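Probable thiosulfate sulfurtransferase (Thermus thermophilus, PDB 2EG4) probably acts as a rhodanese-family thiosulfate sulfurtransferase, transferring sulfur from thiosulfate to an acceptor such as cyanide, and binds a zinc ion. Local coordinates at residues A[27-31]-A[54-59]; A[51-55]-A[81-87]; A[71-77]-A[193-199]; A[121-127]-A[212-216]. The contacts are given in a common frame with arbitrary orientation. Numbering follows the deposited sequence.

Interaction 1: residues A[27-31]-A[54-59]; sequences RHLDL and LFQTLG. With SO4 (sulfate ion), chain F.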
loop_
_atom_site.group_PDB
_atom_site.type_symbol
_atom_site.label_atom_id
_atom_site.label_comp_id
_atom_site.label_asym_id
_atom_site.label_seq_id
_atom_site.Cartn_x
_atom_site.Cartn_y
_atom_site.Cartn_z
ATOM N N ARG A 27 5.484 13.855 10.438
ATOM C CA ARG A 27 6.531 13.791 9.428
ATOM C C ARG A 27 5.845 13.731 8.070
ATOM O O ARG A 27 4.722 13.254 7.979
ATOM C CB ARG A 27 7.356 12.501 9.568
ATOM C CG ARG A 27 8.350 12.453 10.710
ATOM C CD ARG A 27 7.679 12.344 12.044
ATOM N NE ARG A 27 8.591 11.767 13.034
ATOM C CZ ARG A 27 8.596 12.090 14.320
ATOM N NH1 ARG A 27 7.754 13.007 14.782
ATOM N NH2 ARG A 27 9.404 11.457 15.156
ATOM N N HIS A 28 6.529 14.197 7.028
ATOM C CA HIS A 28 5.998 14.127 5.672
ATOM C C HIS A 28 6.570 12.888 5.021
ATOM O O HIS A 28 7.787 12.690 5.037
ATOM C CB HIS A 28 6.448 15.301 4.825
ATOM C CG HIS A 28 5.964 15.217 3.412
ATOM N ND1 HIS A 28 6.804 14.979 2.342
ATOM C CD2 HIS A 28 4.708 15.254 2.904
ATOM C CE1 HIS A 28 6.086 14.880 1.236
ATOM N NE2 HIS A 28 4.811 15.041 1.550
ATOM N N LEU A 29 5.709 12.061 4.426
ATOM C CA LEU A 29 6.190 10.871 3.715
ATOM C C LEU A 29 5.177 10.407 2.662
ATOM O O LEU A 29 4.021 10.155 2.995
ATOM C CB LEU A 29 6.427 9.706 4.672
ATOM C CG LEU A 29 6.987 8.451 3.966
ATOM C CD1 LEU A 29 8.376 8.727 3.361
ATOM C CD2 LEU A 29 7.039 7.302 4.973
ATOM N N ASP A 30 5.631 10.295 1.410
ATOM C CA ASP A 30 4.784 9.771 0.320
ATOM C C ASP A 30 5.615 8.726 -0.437
ATOM O O ASP A 30 6.587 9.068 -1.137
ATOM C CB ASP A 30 4.347 10.874 -0.636
ATOM C CG ASP A 30 3.490 10.334 -1.787
ATOM O OD1 ASP A 30 3.568 9.121 -2.071
ATOM O OD2 ASP A 30 2.753 11.111 -2.415
ATOM N N LEU A 31 5.275 7.446 -0.266
ATOM C CA LEU A 31 6.023 6.381 -0.924
ATOM C C LEU A 31 5.394 5.856 -2.205
ATOM O O LEU A 31 5.545 4.673 -2.516
ATOM C CB LEU A 31 6.253 5.213 0.041
ATOM C CG LEU A 31 7.172 5.558 1.210
ATOM C CD1 LEU A 31 7.301 4.396 2.188
ATOM C CD2 LEU A 31 8.536 6.003 0.629
ATOM N N LEU A 54 14.754 4.307 6.622
ATOM C CA LEU A 54 13.665 5.278 6.580
ATOM C C LEU A 54 13.057 5.476 7.958
ATOM O O LEU A 54 12.827 6.613 8.392
ATOM C CB LEU A 54 12.593 4.794 5.607
ATOM C CG LEU A 54 11.354 5.689 5.460
ATOM C CD1 LEU A 54 11.702 7.006 4.781
ATOM C CD2 LEU A 54 10.329 4.939 4.625
ATOM N N PHE A 55 12.781 4.372 8.642
ATOM C CA PHE A 55 12.199 4.428 9.977
ATOM C C PHE A 55 13.110 5.192 10.935
ATOM O O PHE A 55 12.644 6.016 11.725
ATOM C CB PHE A 55 11.977 3.023 10.525
ATOM C CG PHE A 55 10.966 2.192 9.756
ATOM C CD1 PHE A 55 10.276 2.708 8.667
ATOM C CD2 PHE A 55 10.698 0.886 10.160
ATOM C CE1 PHE A 55 9.321 1.924 7.978
ATOM C CE2 PHE A 55 9.761 0.107 9.490
ATOM C CZ PHE A 55 9.069 0.623 8.399
ATOM N N GLN A 56 14.411 4.925 10.868
ATOM C CA GLN A 56 15.349 5.610 11.756
ATOM C C GLN A 56 15.486 7.092 11.433
ATOM O O GLN A 56 15.484 7.937 12.333
ATOM C CB GLN A 56 16.724 4.933 11.702
ATOM C CG GLN A 56 16.669 3.473 12.094
ATOM C CD GLN A 56 18.043 2.873 12.323
ATOM O OE1 GLN A 56 19.033 3.323 11.746
ATOM N NE2 GLN A 56 18.104 1.839 13.151
ATOM N N THR A 57 15.586 7.416 10.153
ATOM C CA THR A 57 15.740 8.801 9.731
ATOM C C THR A 57 14.526 9.651 10.103
ATOM O O THR A 57 14.684 10.818 10.470
ATOM C CB THR A 57 16.002 8.900 8.210
ATOM O OG1 THR A 57 17.216 8.207 7.889
ATOM C CG2 THR A 57 16.177 10.346 7.795
ATOM N N LEU A 58 13.326 9.071 10.014
ATOM C CA LEU A 58 12.089 9.802 10.362
ATOM C C LEU A 58 11.701 9.672 11.835
ATOM O O LEU A 58 10.699 10.249 12.288
ATOM C CB LEU A 58 10.918 9.317 9.502
ATOM C CG LEU A 58 10.978 9.699 8.027
ATOM C CD1 LEU A 58 9.667 9.295 7.349
ATOM C CD2 LEU A 58 11.199 11.181 7.873
ATOM N N GLY A 59 12.491 8.918 12.588
ATOM C CA GLY A 59 12.190 8.726 13.998
ATOM C C GLY A 59 10.869 8.009 14.195
ATOM O O GLY A 59 10.087 8.351 15.088
HETATM S S SO4 F . 9.986 14.987 1.155
HETATM O O1 SO4 F . 9.240 15.925 0.255
HETATM O O2 SO4 F . 9.929 13.598 0.589
HETATM O O3 SO4 F . 11.416 15.427 1.258
HETATM O O4 SO4 F . 9.360 14.995 2.518
#
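Hydrogen bonds from one arginine hold the end of the contact at Leu58 and Gly59, where strand 27-28, outermost in the parallel sheet of the first rhodanese-like domain, passes helix 41-57 packed beside it. Arg27 NE donates to Leu58 O at 2.7 Å, nearly in line; Arg27 NH2 adds two weak bonds, to Leu58 O at 3.4 Å and Gly59 O at 3.2 Å. Gly59 has positive phi and closes a Schellman motif, turning the chain out of the helix. Arg27 NH1 is bonded to Gly25 O. Apolar packing follows. Leu29 CD1 meets Leu54 CD1 at 4.0 Å, Leu29 CD2 meets Leu58 CD1 at 4.1 Å, and Leu31 CD1 meets Leu54 CD2 at 3.9 Å, so the leucines of 27-31 line up against one side of the last helical turn. His28 points away, and its ND1 donates to O4 of a sulfate at 2.6 Å. The chemistry is thus divided: leucine packing against the helix, and guanidinium donors for the carbonyls of Leu58 and, weakly, Gly59 at its end.

Interaction 2: residues A[51-55]-A[81-87]; sequences LTELF and FLGLGGL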
loop_
_atom_site.group_PDB
_atom_site.type_symbol
_atom_site.label_atom_id
_atom_site.label_comp_id
_atom_site.label_asym_id
_atom_site.label_seq_id
_atom_site.Cartn_x
_atom_site.Cartn_y
_atom_site.Cartn_z
ATOM N N LEU A 51 13.724 0.140 4.569
ATOM C CA LEU A 51 12.694 0.559 5.522
ATOM C C LEU A 51 13.353 0.886 6.864
ATOM O O LEU A 51 12.982 1.847 7.517
ATOM C CB LEU A 51 11.637 -0.528 5.692
ATOM C CG LEU A 51 10.735 -0.702 4.459
ATOM C CD1 LEU A 51 9.922 -1.993 4.533
ATOM C CD2 LEU A 51 9.774 0.488 4.374
ATOM N N THR A 52 14.341 0.097 7.276
ATOM C CA THR A 52 15.025 0.405 8.543
ATOM C C THR A 52 15.612 1.811 8.500
ATOM O O THR A 52 15.473 2.589 9.450
ATOM C CB THR A 52 16.196 -0.559 8.813
ATOM O OG1 THR A 52 15.681 -1.838 9.165
ATOM C CG2 THR A 52 17.042 -0.065 9.974
ATOM N N GLU A 53 16.271 2.135 7.395
ATOM C CA GLU A 53 16.910 3.437 7.246
ATOM C C GLU A 53 15.872 4.548 7.290
ATOM O O GLU A 53 16.079 5.586 7.919
ATOM C CB GLU A 53 17.678 3.510 5.932
ATOM C CG GLU A 53 18.215 4.884 5.605
ATOM C CD GLU A 53 19.198 5.413 6.645
ATOM O OE1 GLU A 53 19.718 4.621 7.457
ATOM O OE2 GLU A 53 19.457 6.636 6.636
ATOM N N LEU A 54 14.754 4.307 6.622
ATOM C CA LEU A 54 13.665 5.278 6.580
ATOM C C LEU A 54 13.057 5.476 7.958
ATOM O O LEU A 54 12.827 6.613 8.392
ATOM C CB LEU A 54 12.593 4.794 5.607
ATOM C CG LEU A 54 11.354 5.689 5.460
ATOM C CD1 LEU A 54 11.702 7.006 4.781
ATOM C CD2 LEU A 54 10.329 4.939 4.625
ATOM N N PHE A 55 12.781 4.372 8.642
ATOM C CA PHE A 55 12.199 4.428 9.977
ATOM C C PHE A 55 13.110 5.192 10.935
ATOM O O PHE A 55 12.644 6.016 11.725
ATOM C CB PHE A 55 11.977 3.023 10.525
ATOM C CG PHE A 55 10.966 2.192 9.756
ATOM C CD1 PHE A 55 10.276 2.708 8.667
ATOM C CD2 PHE A 55 10.698 0.886 10.160
ATOM C CE1 PHE A 55 9.321 1.924 7.978
ATOM C CE2 PHE A 55 9.761 0.107 9.490
ATOM C CZ PHE A 55 9.069 0.623 8.399
ATOM N N PHE A 81 3.828 0.086 3.105
ATOM C CA PHE A 81 5.267 -0.070 3.333
ATOM C C PHE A 81 5.606 -0.027 4.825
ATOM O O PHE A 81 6.410 -0.822 5.310
ATOM C CB PHE A 81 6.053 1.046 2.630
ATOM C CG PHE A 81 6.327 0.783 1.183
ATOM C CD1 PHE A 81 7.246 -0.198 0.807
ATOM C CD2 PHE A 81 5.713 1.531 0.201
ATOM C CE1 PHE A 81 7.545 -0.413 -0.545
ATOM C CE2 PHE A 81 6.001 1.336 -1.163
ATOM C CZ PHE A 81 6.928 0.353 -1.534
ATOM N N LEU A 82 5.026 0.930 5.566
ATOM C CA LEU A 82 5.366 1.012 6.983
ATOM C C LEU A 82 4.925 -0.243 7.742
ATOM O O LEU A 82 5.670 -0.743 8.591
ATOM C CB LEU A 82 4.763 2.294 7.594
ATOM C CG LEU A 82 5.698 3.523 7.585
ATOM C CD1 LEU A 82 6.347 3.690 6.236
ATOM C CD2 LEU A 82 4.930 4.801 7.977
ATOM N N GLY A 83 3.737 -0.758 7.425
ATOM C CA GLY A 83 3.251 -1.962 8.085
ATOM C C GLY A 83 4.080 -3.176 7.664
ATOM O O GLY A 83 4.334 -4.095 8.445
ATOM N N LEU A 84 4.490 -3.178 6.407
ATOM C CA LEU A 84 5.316 -4.268 5.865
ATOM C C LEU A 84 6.675 -4.323 6.570
ATOM O O LEU A 84 7.308 -5.384 6.652
ATOM C CB LEU A 84 5.497 -4.056 4.361
ATOM C CG LEU A 84 6.401 -5.061 3.619
ATOM C CD1 LEU A 84 5.820 -6.472 3.684
ATOM C CD2 LEU A 84 6.538 -4.618 2.175
ATOM N N GLY A 85 7.124 -3.177 7.073
ATOM C CA GLY A 85 8.376 -3.114 7.798
ATOM C C GLY A 85 8.195 -3.496 9.254
ATOM O O GLY A 85 9.142 -3.393 10.040
ATOM N N GLY A 86 6.976 -3.892 9.625
ATOM C CA GLY A 86 6.711 -4.314 10.993
ATOM C C GLY A 86 6.146 -3.298 11.975
ATOM O O GLY A 86 6.004 -3.595 13.163
ATOM N N LEU A 87 5.858 -2.091 11.512
ATOM C CA LEU A 87 5.283 -1.089 12.409
ATOM C C LEU A 87 3.785 -1.297 12.537
ATOM O O LEU A 87 3.143 -1.795 11.615
ATOM C CB LEU A 87 5.523 0.311 11.863
ATOM C CG LEU A 87 6.954 0.824 11.858
ATOM C CD1 LEU A 87 7.009 2.144 11.094
ATOM C CD2 LEU A 87 7.427 0.997 13.291
#
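Leu51 opens the contact by reaching into the last turn of helix 73-84: its CD2 lies 3.7 Å from Phe81 O and 4.1 Å from Phe81 CB, while its CD1 rests 3.8 Å from Gly85 CA. One turn later, Leu54 makes a looser contact, Leu54 CD2 to Leu82 CD1 at 4.5 Å. Phe55 then contributes the largest buried area of the contact. Its ring has the methyl Leu87 CD1 over one face, 3.7 Å from the ring centroid and 10° off the normal, a CH-pi contact. Phe55 CE1 touches Leu82 CD1 at 3.9 Å, and Phe55 CE2 approaches Gly85 O edge-on at 3.6 Å. A CB on Gly85 would collide with Phe55 CZ, so glycine lets the ring come this close. Gly86, at positive phi, completes a Schellman motif with Gly86 N to Gly83 O at 2.9 Å and Leu87 N to Leu82 O at 3.2 Å; this turn leads into Leu87. Helices 41-57 and 73-84 thus pack together in the alpha/beta first rhodanese-like domain, against strand 64-67: Leu82 and Leu87 touch its Val64, Phe81 and Leu84 reach Leu47 of helix 41-57, and Phe55 meets Val113 of a loop.

Interaction 3: residues A[71-77]-A[193-199]; sequences LTSRLCR and SGARSAV. With SO4 (sulfate ion), chain D.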
loop_
_atom_site.group_PDB
_atom_site.type_symbol
_atom_site.label_atom_id
_atom_site.label_comp_id
_atom_site.label_asym_id
_atom_site.label_seq_id
_atom_site.Cartn_x
_atom_site.Cartn_y
_atom_site.Cartn_z
ATOM N N LEU A 71 -9.293 8.321 1.618
ATOM C CA LEU A 71 -8.563 7.061 1.501
ATOM C C LEU A 71 -7.856 7.012 0.155
ATOM O O LEU A 71 -8.299 6.335 -0.772
ATOM C CB LEU A 71 -9.545 5.894 1.620
ATOM C CG LEU A 71 -8.933 4.496 1.742
ATOM C CD1 LEU A 71 -8.228 4.287 3.071
ATOM C CD2 LEU A 71 -10.085 3.478 1.596
ATOM N N THR A 72 -6.724 7.700 0.076
ATOM C CA THR A 72 -5.959 7.809 -1.155
ATOM C C THR A 72 -5.007 6.644 -1.409
ATOM O O THR A 72 -4.623 5.913 -0.486
ATOM C CB THR A 72 -5.145 9.095 -1.139
ATOM O OG1 THR A 72 -4.134 8.964 -0.136
ATOM C CG2 THR A 72 -6.027 10.293 -0.783
ATOM N N SER A 73 -4.628 6.465 -2.674
ATOM C CA SER A 73 -3.721 5.384 -2.997
ATOM C C SER A 73 -2.341 5.738 -2.424
ATOM O O SER A 73 -1.618 4.845 -2.003
ATOM C CB SER A 73 -3.650 5.151 -4.516
ATOM O OG SER A 73 -3.034 6.231 -5.172
ATOM N N ARG A 74 -1.998 7.024 -2.369
ATOM C CA ARG A 74 -0.690 7.379 -1.796
ATOM C C ARG A 74 -0.683 7.078 -0.290
ATOM O O ARG A 74 0.311 6.600 0.236
ATOM C CB ARG A 74 -0.307 8.843 -2.079
ATOM C CG ARG A 74 -1.154 9.862 -1.385
ATOM C CD ARG A 74 -0.944 11.269 -1.969
ATOM N NE ARG A 74 -1.973 12.142 -1.429
ATOM C CZ ARG A 74 -2.558 13.145 -2.070
ATOM N NH1 ARG A 74 -2.234 13.434 -3.329
ATOM N NH2 ARG A 74 -3.463 13.881 -1.432
ATOM N N LEU A 75 -1.800 7.313 0.398
ATOM C CA LEU A 75 -1.873 6.992 1.819
ATOM C C LEU A 75 -1.737 5.484 2.057
ATOM O O LEU A 75 -0.955 5.054 2.880
ATOM C CB LEU A 75 -3.212 7.481 2.399
ATOM C CG LEU A 75 -3.575 6.971 3.799
ATOM C CD1 LEU A 75 -2.593 7.542 4.832
ATOM C CD2 LEU A 75 -5.007 7.396 4.143
ATOM N N CYS A 76 -2.481 4.681 1.309
ATOM C CA CYS A 76 -2.426 3.244 1.527
ATOM C C CYS A 76 -1.124 2.587 1.076
ATOM O O CYS A 76 -0.645 1.678 1.737
ATOM C CB CYS A 76 -3.635 2.600 0.872
ATOM S SG CYS A 76 -5.194 3.122 1.632
ATOM N N ARG A 77 -0.517 3.058 -0.002
ATOM C CA ARG A 77 0.743 2.412 -0.392
ATOM C C ARG A 77 1.811 2.772 0.635
ATOM O O ARG A 77 2.619 1.939 1.004
ATOM C CB ARG A 77 1.202 2.834 -1.784
ATOM C CG ARG A 77 2.247 1.843 -2.353
ATOM C CD ARG A 77 2.863 2.369 -3.661
ATOM N NE ARG A 77 3.648 1.349 -4.372
ATOM C CZ ARG A 77 4.941 1.455 -4.672
ATOM N NH1 ARG A 77 5.638 2.541 -4.318
ATOM N NH2 ARG A 77 5.532 0.494 -5.373
ATOM N N SER A 193 1.586 -0.851 -9.621
ATOM C CA SER A 193 2.747 -0.906 -8.761
ATOM C C SER A 193 2.343 -1.037 -7.306
ATOM O O SER A 193 3.051 -0.580 -6.411
ATOM C CB SER A 193 3.669 0.309 -8.960
ATOM O OG SER A 193 3.024 1.538 -8.627
ATOM N N GLY A 194 1.182 -1.655 -7.091
ATOM C CA GLY A 194 0.697 -1.936 -5.742
ATOM C C GLY A 194 0.033 -0.842 -4.928
ATOM O O GLY A 194 -0.181 -1.026 -3.742
ATOM N N ALA A 195 -0.298 0.285 -5.556
ATOM C CA ALA A 195 -0.916 1.414 -4.847
ATOM C C ALA A 195 -2.419 1.215 -4.620
ATOM O O ALA A 195 -2.886 1.197 -3.479
ATOM C CB ALA A 195 -0.640 2.742 -5.629
ATOM N N ARG A 196 -3.187 1.073 -5.692
ATOM C CA ARG A 196 -4.608 0.852 -5.526
ATOM C C ARG A 196 -4.872 -0.462 -4.817
ATOM O O ARG A 196 -5.875 -0.606 -4.104
ATOM C CB ARG A 196 -5.313 0.872 -6.869
ATOM C CG ARG A 196 -5.483 2.263 -7.466
ATOM C CD ARG A 196 -6.000 2.161 -8.899
ATOM N NE ARG A 196 -4.921 1.783 -9.810
ATOM C CZ ARG A 196 -5.067 1.596 -11.121
ATOM N NH1 ARG A 196 -6.263 1.733 -11.690
ATOM N NH2 ARG A 196 -4.004 1.332 -11.876
ATOM N N SER A 197 -3.987 -1.439 -5.019
ATOM C CA SER A 197 -4.185 -2.718 -4.361
ATOM C C SER A 197 -3.901 -2.601 -2.884
ATOM O O SER A 197 -4.428 -3.373 -2.093
ATOM C CB SER A 197 -3.352 -3.828 -5.042
ATOM O OG SER A 197 -2.011 -3.424 -5.266
ATOM N N ALA A 198 -3.069 -1.631 -2.494
ATOM C CA ALA A 198 -2.799 -1.411 -1.079
ATOM C C ALA A 198 -4.107 -0.911 -0.443
ATOM O O ALA A 198 -4.403 -1.193 0.726
ATOM C CB ALA A 198 -1.714 -0.358 -0.909
ATOM N N VAL A 199 -4.892 -0.180 -1.221
ATOM C CA VAL A 199 -6.168 0.329 -0.720
ATOM C C VAL A 199 -7.102 -0.862 -0.499
ATOM O O VAL A 199 -7.732 -0.987 0.544
ATOM C CB VAL A 199 -6.837 1.309 -1.724
ATOM C CG1 VAL A 199 -8.219 1.742 -1.166
ATOM C CG2 VAL A 199 -5.988 2.557 -1.909
HETATM S S SO4 D . -1.384 1.609 -9.269
HETATM O O1 SO4 D . -0.965 2.818 -10.052
HETATM O O2 SO4 D . -1.967 0.598 -10.211
HETATM O O3 SO4 D . -0.194 1.025 -8.566
HETATM O O4 SO4 D . -2.420 2.001 -8.256
#
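This is a helix-to-helix contact between the two rhodanese-like domains, near the centre of the chain, formed by the N-terminal turns of helices 73-84 and 195-206. The short segments 73-77 and 195-199 cross at 77° with their axes 7.5 Å apart, close enough because small side chains meet: Ser73 CB and Ala195 CB at 4.0 Å, Cys76 CB and Ala198 CB at 4.0 Å. Val199 fills the gap beside them, with CG2 3.6 Å from Cys76 CB and CG1 3.8 Å from Leu71 CD2. At the other end Arg77 extends along the start of helix 195-206, and its NE and NH2 both donate to Ser193 O at 2.9 Å; NH2 is also bonded to Pro34 O and NH1 to Leu31 O. Thr72 caps its helix, OG1 accepting from Leu75 N at 2.9 Å and pairing with Asp68. On the partner segment a sulfate, probably from the crystallisation liquor, accepts from Ser193 N (O3, 2.8 Å), Ala195 N (O3, 3.1 Å), Arg196 N (O4, 2.8 Å) and Arg196 NH2 (O2, 2.7 Å). Ser193 follows His192, a zinc ligand. A loop of backbone amides wrapped around an anion at a helix N terminus, just after Cys191, is consistent with the active-site loop of the second domain of tandem rhodaneses, set at the domain interface.

Interaction 4: residues A[121-127]-A[212-216]; sequences WLLTADE and RNYLG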
loop_
_atom_site.group_PDB
_atom_site.type_symbol
_atom_site.label_atom_id
_atom_site.label_comp_id
_atom_site.label_asym_id
_atom_site.label_seq_id
_atom_site.Cartn_x
_atom_site.Cartn_y
_atom_site.Cartn_z
ATOM N N TRP A 121 2.101 -10.075 4.709
ATOM C CA TRP A 121 1.332 -9.004 4.071
ATOM C C TRP A 121 1.556 -8.942 2.563
ATOM O O TRP A 121 0.786 -8.348 1.813
ATOM C CB TRP A 121 1.784 -7.657 4.635
ATOM C CG TRP A 121 1.113 -7.241 5.897
ATOM C CD1 TRP A 121 0.614 -8.056 6.873
ATOM C CD2 TRP A 121 0.853 -5.894 6.316
ATOM N NE1 TRP A 121 0.048 -7.292 7.879
ATOM C CE2 TRP A 121 0.182 -5.965 7.559
ATOM C CE3 TRP A 121 1.124 -4.633 5.758
ATOM C CZ2 TRP A 121 -0.228 -4.819 8.259
ATOM C CZ3 TRP A 121 0.723 -3.495 6.444
ATOM C CH2 TRP A 121 0.050 -3.595 7.689
ATOM N N LEU A 122 2.634 -9.565 2.132
ATOM C CA LEU A 122 3.063 -9.481 0.754
ATOM C C LEU A 122 2.929 -10.701 -0.140
ATOM O O LEU A 122 2.901 -11.825 0.332
ATOM C CB LEU A 122 4.545 -9.087 0.789
ATOM C CG LEU A 122 5.411 -9.010 -0.461
ATOM C CD1 LEU A 122 5.050 -7.762 -1.236
ATOM C CD2 LEU A 122 6.894 -8.994 -0.053
ATOM N N LEU A 123 2.845 -10.432 -1.434
ATOM C CA LEU A 123 2.905 -11.462 -2.465
ATOM C C LEU A 123 4.085 -11.092 -3.391
ATOM O O LEU A 123 4.158 -9.979 -3.906
ATOM C CB LEU A 123 1.661 -11.480 -3.349
ATOM C CG LEU A 123 0.398 -12.089 -2.771
ATOM C CD1 LEU A 123 -0.699 -11.957 -3.817
ATOM C CD2 LEU A 123 0.636 -13.546 -2.396
ATOM N N THR A 124 4.999 -12.028 -3.608
ATOM C CA THR A 124 6.080 -11.804 -4.551
ATOM C C THR A 124 5.447 -12.299 -5.858
ATOM O O THR A 124 4.353 -12.884 -5.820
ATOM C CB THR A 124 7.286 -12.707 -4.259
ATOM O OG1 THR A 124 6.839 -14.068 -4.229
ATOM C CG2 THR A 124 7.927 -12.358 -2.910
ATOM N N ALA A 125 6.126 -12.105 -6.986
ATOM C CA ALA A 125 5.604 -12.543 -8.287
ATOM C C ALA A 125 5.354 -14.034 -8.266
ATOM O O ALA A 125 4.329 -14.509 -8.746
ATOM C CB ALA A 125 6.577 -12.221 -9.403
ATOM N N ASP A 126 6.303 -14.776 -7.719
ATOM C CA ASP A 126 6.133 -16.225 -7.648
ATOM C C ASP A 126 4.915 -16.632 -6.831
ATOM O O ASP A 126 4.192 -17.579 -7.184
ATOM C CB ASP A 126 7.388 -16.856 -7.066
ATOM C CG ASP A 126 8.370 -17.229 -8.134
ATOM O OD1 ASP A 126 8.397 -18.426 -8.503
ATOM O OD2 ASP A 126 9.082 -16.323 -8.624
ATOM N N GLU A 127 4.669 -15.913 -5.740
ATOM C CA GLU A 127 3.530 -16.231 -4.895
ATOM C C GLU A 127 2.242 -15.825 -5.603
ATOM O O GLU A 127 1.238 -16.528 -5.529
ATOM C CB GLU A 127 3.661 -15.529 -3.541
ATOM C CG GLU A 127 4.801 -16.120 -2.701
ATOM C CD GLU A 127 5.252 -15.214 -1.571
ATOM O OE1 GLU A 127 4.899 -14.013 -1.589
ATOM O OE2 GLU A 127 5.977 -15.702 -0.685
ATOM N N ARG A 212 -3.482 -10.154 0.671
ATOM C CA ARG A 212 -2.023 -10.016 0.575
ATOM C C ARG A 212 -1.800 -9.204 -0.686
ATOM O O ARG A 212 -2.442 -9.448 -1.706
ATOM C CB ARG A 212 -1.350 -11.375 0.415
ATOM C CG ARG A 212 -1.499 -12.305 1.594
ATOM C CD ARG A 212 -0.946 -13.668 1.205
ATOM N NE ARG A 212 0.477 -13.593 0.897
ATOM C CZ ARG A 212 1.193 -14.606 0.415
ATOM N NH1 ARG A 212 0.616 -15.777 0.179
ATOM N NH2 ARG A 212 2.489 -14.449 0.176
ATOM N N ASN A 213 -0.865 -8.260 -0.623
ATOM C CA ASN A 213 -0.605 -7.321 -1.714
ATOM C C ASN A 213 0.588 -7.682 -2.585
ATOM O O ASN A 213 1.695 -7.816 -2.079
ATOM C CB ASN A 213 -0.382 -5.927 -1.074
ATOM C CG ASN A 213 -0.409 -4.761 -2.079
ATOM O OD1 ASN A 213 0.088 -3.649 -1.782
ATOM N ND2 ASN A 213 -1.002 -4.973 -3.216
ATOM N N TYR A 214 0.352 -7.822 -3.887
ATOM C CA TYR A 214 1.416 -8.129 -4.843
ATOM C C TYR A 214 2.023 -6.779 -5.174
ATOM O O TYR A 214 1.657 -6.131 -6.152
ATOM C CB TYR A 214 0.864 -8.778 -6.124
ATOM C CG TYR A 214 1.929 -8.999 -7.191
ATOM C CD1 TYR A 214 3.278 -9.089 -6.851
ATOM C CD2 TYR A 214 1.585 -9.080 -8.535
ATOM C CE1 TYR A 214 4.262 -9.238 -7.840
ATOM C CE2 TYR A 214 2.543 -9.237 -9.518
ATOM C CZ TYR A 214 3.889 -9.307 -9.161
ATOM O OH TYR A 214 4.839 -9.420 -10.140
ATOM N N LEU A 215 2.983 -6.379 -4.341
ATOM C CA LEU A 215 3.622 -5.080 -4.485
ATOM C C LEU A 215 4.290 -4.857 -5.842
ATOM O O LEU A 215 4.170 -3.774 -6.408
ATOM C CB LEU A 215 4.606 -4.889 -3.332
ATOM C CG LEU A 215 5.265 -3.524 -3.206
ATOM C CD1 LEU A 215 4.209 -2.410 -3.128
ATOM C CD2 LEU A 215 6.142 -3.546 -1.978
ATOM N N GLY A 216 4.975 -5.871 -6.379
ATOM C CA GLY A 216 5.603 -5.706 -7.689
ATOM C C GLY A 216 4.570 -5.393 -8.746
ATOM O O GLY A 216 4.776 -4.574 -9.684
HETATM O O HOH W 1 6.000 -8.083 -4.846
#
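A single parallel beta bridge at the edge of the second domain's sheet joins the residues leading into helix 125-129 to the end of strand 210-213. Leu122 pairs with Asn213: Asn213 N donates to Trp121 O and Leu123 N to Asn213 O, both at 2.9 Å. Arg212 curls over this link, its NH2 donating to Leu122 O at 2.7 Å and forming a salt bridge with Glu127 OE1 at 3.0 Å; Glu127 OE2 pairs with Arg119. As strand 210-213 bonds on its other flank to Val187 and Val189 of strand 186-190, Leu122 adds one parallel bridge alongside the outermost strand of the parallel sheet of the rhodanese alpha/beta fold. The same Glu127 closes a capping box, Thr124 N to Glu127 OE1 at 2.8 Å and Glu127 N to Thr124 OG1 at 3.2 Å. Leu122 CD1 packs on Leu215 CB at 3.6 Å and Leu123 CB on Tyr214 CB at 4.0 Å, while Tyr214 OH bonds to Glu220. Beyond the inverse gamma turn centred on Tyr214, a water links Leu123 O (2.8 Å) to Gly216 N (2.9 Å).

How the interactions relate
From the N terminus, interaction 1 closes first, bringing helix 41-57 back to strand 27-28. Interaction 2 begins on that helix, sharing Leu54 and Phe55, and closes a second loop onto the end of helix 73-84; Leu29 and Leu31 touch Leu82, fusing the two into one core of the first domain. Interaction 3 starts within this loop and crosses it, carrying helix 73-84 to the second domain. Interaction 4 opens after interaction 2 has closed and crosses interaction 3, fastening the chain that enters the second domain to that domain's edge strand. Interactions 2 and 4 also meet across the domain boundary, where Trp121 CZ3 lies 3.4 Å from Gly83 CA.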